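Local coordinates for protein adenosine kinase, putative (Trypanosoma brucei, PDB 3OTX) that probably phosphorylates adenosine and related nucleosides with ATP, using magnesium, to give AMP and ADP in purine salvage, at residues G33-R36 against G37-I40; G212-L215 against P216-I220. The protein carries 1 engineered substitution. All coordinates share one frame; numbering follows the deposited sequence.

Contact 1 (G33-R36 against G37-I40); sequences GLER and GTAI
Gly37 takes the third position of the type II beta turn that Glu35 and Thr38 close, the bend that delivers the chain into strand 39-41. Its positive phi (81°) is the one such a turn requires at this position, and its N bonds outward to the hydroxyl of Thr135. Thr38 closes the turn twice on a single acceptor. Its N reaches Glu35 O at 3.2 Å, tilted from the carbonyl plane, while Thr38 OG1 lies 2.7 Å from Glu35 O, in the carbonyl plane and on a lone pair. With chi1 at 67°, OG1 sits between the backbone N and the carbonyl carbon of its own residue, which points it back at Glu35 O. The same hydroxyl accepts from a water, 3.0 Å from Thr38 OG1, which in turn takes the N-H of Glu35 at 2.9 Å from Glu35 N. The Thr38 and Glu35 side chains cross at about a right angle, with Thr38 CG2 3.5 Å from Glu35 OE1. Two residues on, Ile40 sends CD1 to CD2 of Leu34, 3.6 Å away, and the two branched chains cross nearly perpendicularly. The turn lies at the surface, between helix 26-31, which ends in a Schellman motif at Gly33, and strand 39-41, at one edge of the five-stranded sheet. Leu34 packs on Leu29 of that helix and on Thr135 and Val137 of strand 133-141, Arg36 pairs with Asp26, and Thr38 and Ile40 join strand 133-141 through backbone bonds.

Contact 2 (G212-L215 against P216-I220); sequences GEVL and PYTDI
The ring of Tyr217 presents its edge to backbone carbonyls of the preceding turn: Glu213 O lies in the ring plane, 3.6 Å from CD1 of Tyr217, and Val214 O also lies near that plane, farther off at the edge. Outside the segments, Cys184 of helix 177-189 touches the tyrosine side chain. Here the chain leaves helix 208-214 through a short 3-10 segment before it enters strand 220-224, a helix-to-strand link of the alpha/beta ribokinase-like fold. Pro216 is consistent with the change in hydrogen bonding. Lacking an N-H, it cannot bond back to Gly212 O, and its CD instead packs against that carbonyl, 3.2 Å from Gly212 O. CB of Leu215 also lies 3.5 Å from CD of Pro216. The next N-H groups bond back three residues each: Tyr217 N to Val214 O at 3.0 Å, and Thr218 N to Leu215 O at 2.9 Å, the straighter of the two with an N-H...O angle of 158°. Leu215 and Thr218 both turn onto Ile196 of strand 193-197, and Val214 packs on Val180 of helix 177-189, which places the link between a helix and the sheet. Beyond it, Asp219 is held by Tyr255 OH and by Phe194 N. Thr218, buried, uses its hydroxyl within the turn. Chi1 of -61° sets OG1 beside its own backbone N, pointing back at the helix, with CG1 of Val214 3.5 Å from Thr218 OG1 and the two side chains crossing at a slant. Val214 O thus takes two donors from opposite faces of its plane, Tyr217 N on one and, on the other, Thr218 OG1 at 2.9 Å.

Overall arrangement
Contact 1 comes first along the chain and is closed well before contact 2 opens; their centres lie 27 Å apart and their nearest atoms about 18 Å, so they do not meet. Both belong to the pfkB-family kinase fold but to different sheets. Residues 33-40 lead from helix 26-31 into edge strand 39-41 of the five-stranded sheet, with Gly37 about 7 Å, at nearest atoms, from the bound bis(adenosine)-5'-pentaphosphate. Residues 212-220 lead from helix 208-214 into strand 220-224, inside the ten-stranded sheet, away from the nucleotide-binding residues. In ribokinase-family kinases the small sheet forms the lid over the substrate site and the large one the core, so contact 1 belongs to the lid edge and contact 2 to the main domain.

Contact 1 (G33-R36 against G37-I40)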
loop_
_atom_site.group_PDB
_atom_site.type_symbol
_atom_site.label_atom_id
_atom_site.label_comp_id
_atom_site.label_asym_id
_atom_site.label_seq_id
_atom_site.Cartn_x
_atom_site.Cartn_y
_atom_site.Cartn_z
ATOM N N GLY A 33 -24.288 3.859 2.170
ATOM C CA GLY A 33 -23.748 5.090 2.740
ATOM C C GLY A 33 -22.337 5.376 2.262
ATOM O O GLY A 33 -21.498 5.905 3.012
ATOM N N LEU A 34 -22.046 5.000 1.024
ATOM C CA LEU A 34 -20.672 5.069 0.532
ATOM C C LEU A 34 -20.439 6.257 -0.386
ATOM O O LEU A 34 -21.332 6.646 -1.144
ATOM C CB LEU A 34 -20.282 3.787 -0.224
ATOM C CG LEU A 34 -20.510 2.446 0.486
ATOM C CD1 LEU A 34 -20.248 1.283 -0.483
ATOM C CD2 LEU A 34 -19.634 2.319 1.732
ATOM N N GLU A 35 -19.227 6.794 -0.299
ATOM C CA GLU A 35 -18.813 7.909 -1.134
ATOM C C GLU A 35 -17.994 7.336 -2.296
ATOM O O GLU A 35 -16.949 6.684 -2.106
ATOM C CB GLU A 35 -17.974 8.917 -0.322
ATOM C CG GLU A 35 -18.065 10.350 -0.869
ATOM C CD GLU A 35 -16.869 11.226 -0.495
ATOM O OE1 GLU A 35 -16.177 10.935 0.509
ATOM O OE2 GLU A 35 -16.624 12.215 -1.216
ATOM N N ARG A 36 -18.475 7.581 -3.508
ATOM C CA ARG A 36 -17.819 7.033 -4.700
ATOM C C ARG A 36 -16.321 7.290 -4.742
ATOM O O ARG A 36 -15.870 8.418 -4.542
ATOM C CB ARG A 36 -18.492 7.582 -5.964
ATOM C CG ARG A 36 -17.968 6.981 -7.259
ATOM C CD ARG A 36 -18.437 7.803 -8.461
ATOM N NE ARG A 36 -19.873 7.712 -8.668
ATOM C CZ ARG A 36 -20.443 6.982 -9.616
ATOM N NH1 ARG A 36 -19.698 6.292 -10.474
ATOM N NH2 ARG A 36 -21.759 6.959 -9.715
ATOM N N GLY A 37 -15.552 6.236 -4.989
ATOM C CA GLY A 37 -14.094 6.347 -5.166
ATOM C C GLY A 37 -13.249 6.431 -3.908
ATOM O O GLY A 37 -12.037 6.658 -3.986
ATOM N N THR A 38 -13.875 6.215 -2.754
ATOM C CA THR A 38 -13.206 6.259 -1.461
ATOM C C THR A 38 -13.015 4.862 -0.875
ATOM O O THR A 38 -13.698 3.911 -1.307
ATOM C CB THR A 38 -13.970 7.112 -0.438
ATOM O OG1 THR A 38 -15.221 6.488 -0.101
ATOM C CG2 THR A 38 -14.208 8.505 -0.991
ATOM N N ALA A 39 -12.100 4.751 0.089
ATOM C CA ALA A 39 -11.923 3.541 0.903
ATOM C C ALA A 39 -12.358 3.863 2.324
ATOM O O ALA A 39 -12.115 4.960 2.803
ATOM C CB ALA A 39 -10.472 3.096 0.910
ATOM N N ILE A 40 -13.018 2.910 2.976
ATOM C CA ILE A 40 -13.382 3.020 4.398
ATOM C C ILE A 40 -13.148 1.667 5.063
ATOM O O ILE A 40 -12.886 0.665 4.381
ATOM C CB ILE A 40 -14.852 3.399 4.583
ATOM C CG1 ILE A 40 -15.805 2.332 3.978
ATOM C CG2 ILE A 40 -15.151 4.812 4.028
ATOM C CD1 ILE A 40 -17.287 2.479 4.518
HETATM O O HOH W 1 -17.471 5.489 1.547
#

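Contact 2 (G212-L215 against P216-I220)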
loop_
_atom_site.group_PDB
_atom_site.type_symbol
_atom_site.label_atom_id
_atom_site.label_comp_id
_atom_site.label_asym_id
_atom_site.label_seq_id
_atom_site.Cartn_x
_atom_site.Cartn_y
_atom_site.Cartn_z
ATOM N N GLY A 212 1.256 10.649 13.276
ATOM C CA GLY A 212 2.237 11.567 13.868
ATOM C C GLY A 212 3.358 10.867 14.627
ATOM O O GLY A 212 4.486 11.362 14.652
ATOM N N GLU A 213 3.045 9.744 15.263
ATOM C CA GLU A 213 4.057 8.973 15.988
ATOM C C GLU A 213 5.109 8.403 15.035
ATOM O O GLU A 213 6.294 8.302 15.381
ATOM C CB GLU A 213 3.430 7.829 16.778
ATOM C CG GLU A 213 2.838 8.233 18.096
ATOM C CD GLU A 213 2.723 7.064 19.042
ATOM O OE1 GLU A 213 3.772 6.587 19.526
ATOM O OE2 GLU A 213 1.586 6.643 19.316
ATOM N N VAL A 214 4.653 8.035 13.835
ATOM C CA VAL A 214 5.503 7.325 12.877
ATOM C C VAL A 214 6.283 8.255 11.939
ATOM O O VAL A 214 7.397 7.924 11.525
ATOM C CB VAL A 214 4.643 6.266 12.102
ATOM C CG1 VAL A 214 5.336 5.691 10.870
ATOM C CG2 VAL A 214 4.205 5.131 13.069
ATOM N N LEU A 215 5.742 9.427 11.627
ATOM C CA LEU A 215 6.379 10.293 10.620
ATOM C C LEU A 215 7.853 10.678 10.887
ATOM O O LEU A 215 8.653 10.667 9.970
ATOM C CB LEU A 215 5.559 11.558 10.384
ATOM C CG LEU A 215 4.267 11.298 9.614
ATOM C CD1 LEU A 215 3.417 12.572 9.779
ATOM C CD2 LEU A 215 4.573 10.988 8.167
ATOM N N PRO A 216 8.204 11.009 12.143
ATOM C CA PRO A 216 9.619 11.372 12.391
ATOM C C PRO A 216 10.602 10.264 11.981
ATOM O O PRO A 216 11.744 10.547 11.629
ATOM C CB PRO A 216 9.677 11.560 13.899
ATOM C CG PRO A 216 8.269 11.790 14.327
ATOM C CD PRO A 216 7.400 11.032 13.373
ATOM N N TYR A 217 10.157 9.005 12.041
ATOM C CA TYR A 217 11.027 7.867 11.719
ATOM C C TYR A 217 10.921 7.494 10.242
ATOM O O TYR A 217 11.537 6.532 9.795
ATOM C CB TYR A 217 10.583 6.637 12.522
ATOM C CG TYR A 217 10.723 6.643 14.017
ATOM C CD1 TYR A 217 9.620 6.911 14.841
ATOM C CD2 TYR A 217 11.932 6.277 14.621
ATOM C CE1 TYR A 217 9.739 6.862 16.237
ATOM C CE2 TYR A 217 12.060 6.212 15.997
ATOM C CZ TYR A 217 10.969 6.507 16.799
ATOM O OH TYR A 217 11.114 6.429 18.172
ATOM N N THR A 218 10.088 8.224 9.495
ATOM C CA THR A 218 9.774 7.863 8.121
ATOM C C THR A 218 10.706 8.602 7.172
ATOM O O THR A 218 10.701 9.843 7.119
ATOM C CB THR A 218 8.307 8.151 7.804
ATOM O OG1 THR A 218 7.470 7.360 8.677
ATOM C CG2 THR A 218 7.990 7.758 6.355
ATOM N N ASP A 219 11.524 7.843 6.441
ATOM C CA ASP A 219 12.352 8.452 5.403
ATOM C C ASP A 219 11.563 8.835 4.138
ATOM O O ASP A 219 11.701 9.973 3.660
ATOM C CB ASP A 219 13.500 7.535 5.047
ATOM C CG ASP A 219 14.282 7.106 6.265
ATOM O OD1 ASP A 219 14.935 7.953 6.899
ATOM O OD2 ASP A 219 14.254 5.927 6.603
ATOM N N ILE A 220 10.719 7.933 3.615
ATOM C CA ILE A 220 10.051 8.225 2.361
ATOM C C ILE A 220 8.542 8.146 2.613
ATOM O O ILE A 220 8.041 7.163 3.142
ATOM C CB ILE A 220 10.475 7.239 1.255
ATOM C CG1 ILE A 220 12.009 7.235 1.100
ATOM C CG2 ILE A 220 9.757 7.570 -0.048
ATOM C CD1 ILE A 220 12.494 6.771 -0.260
#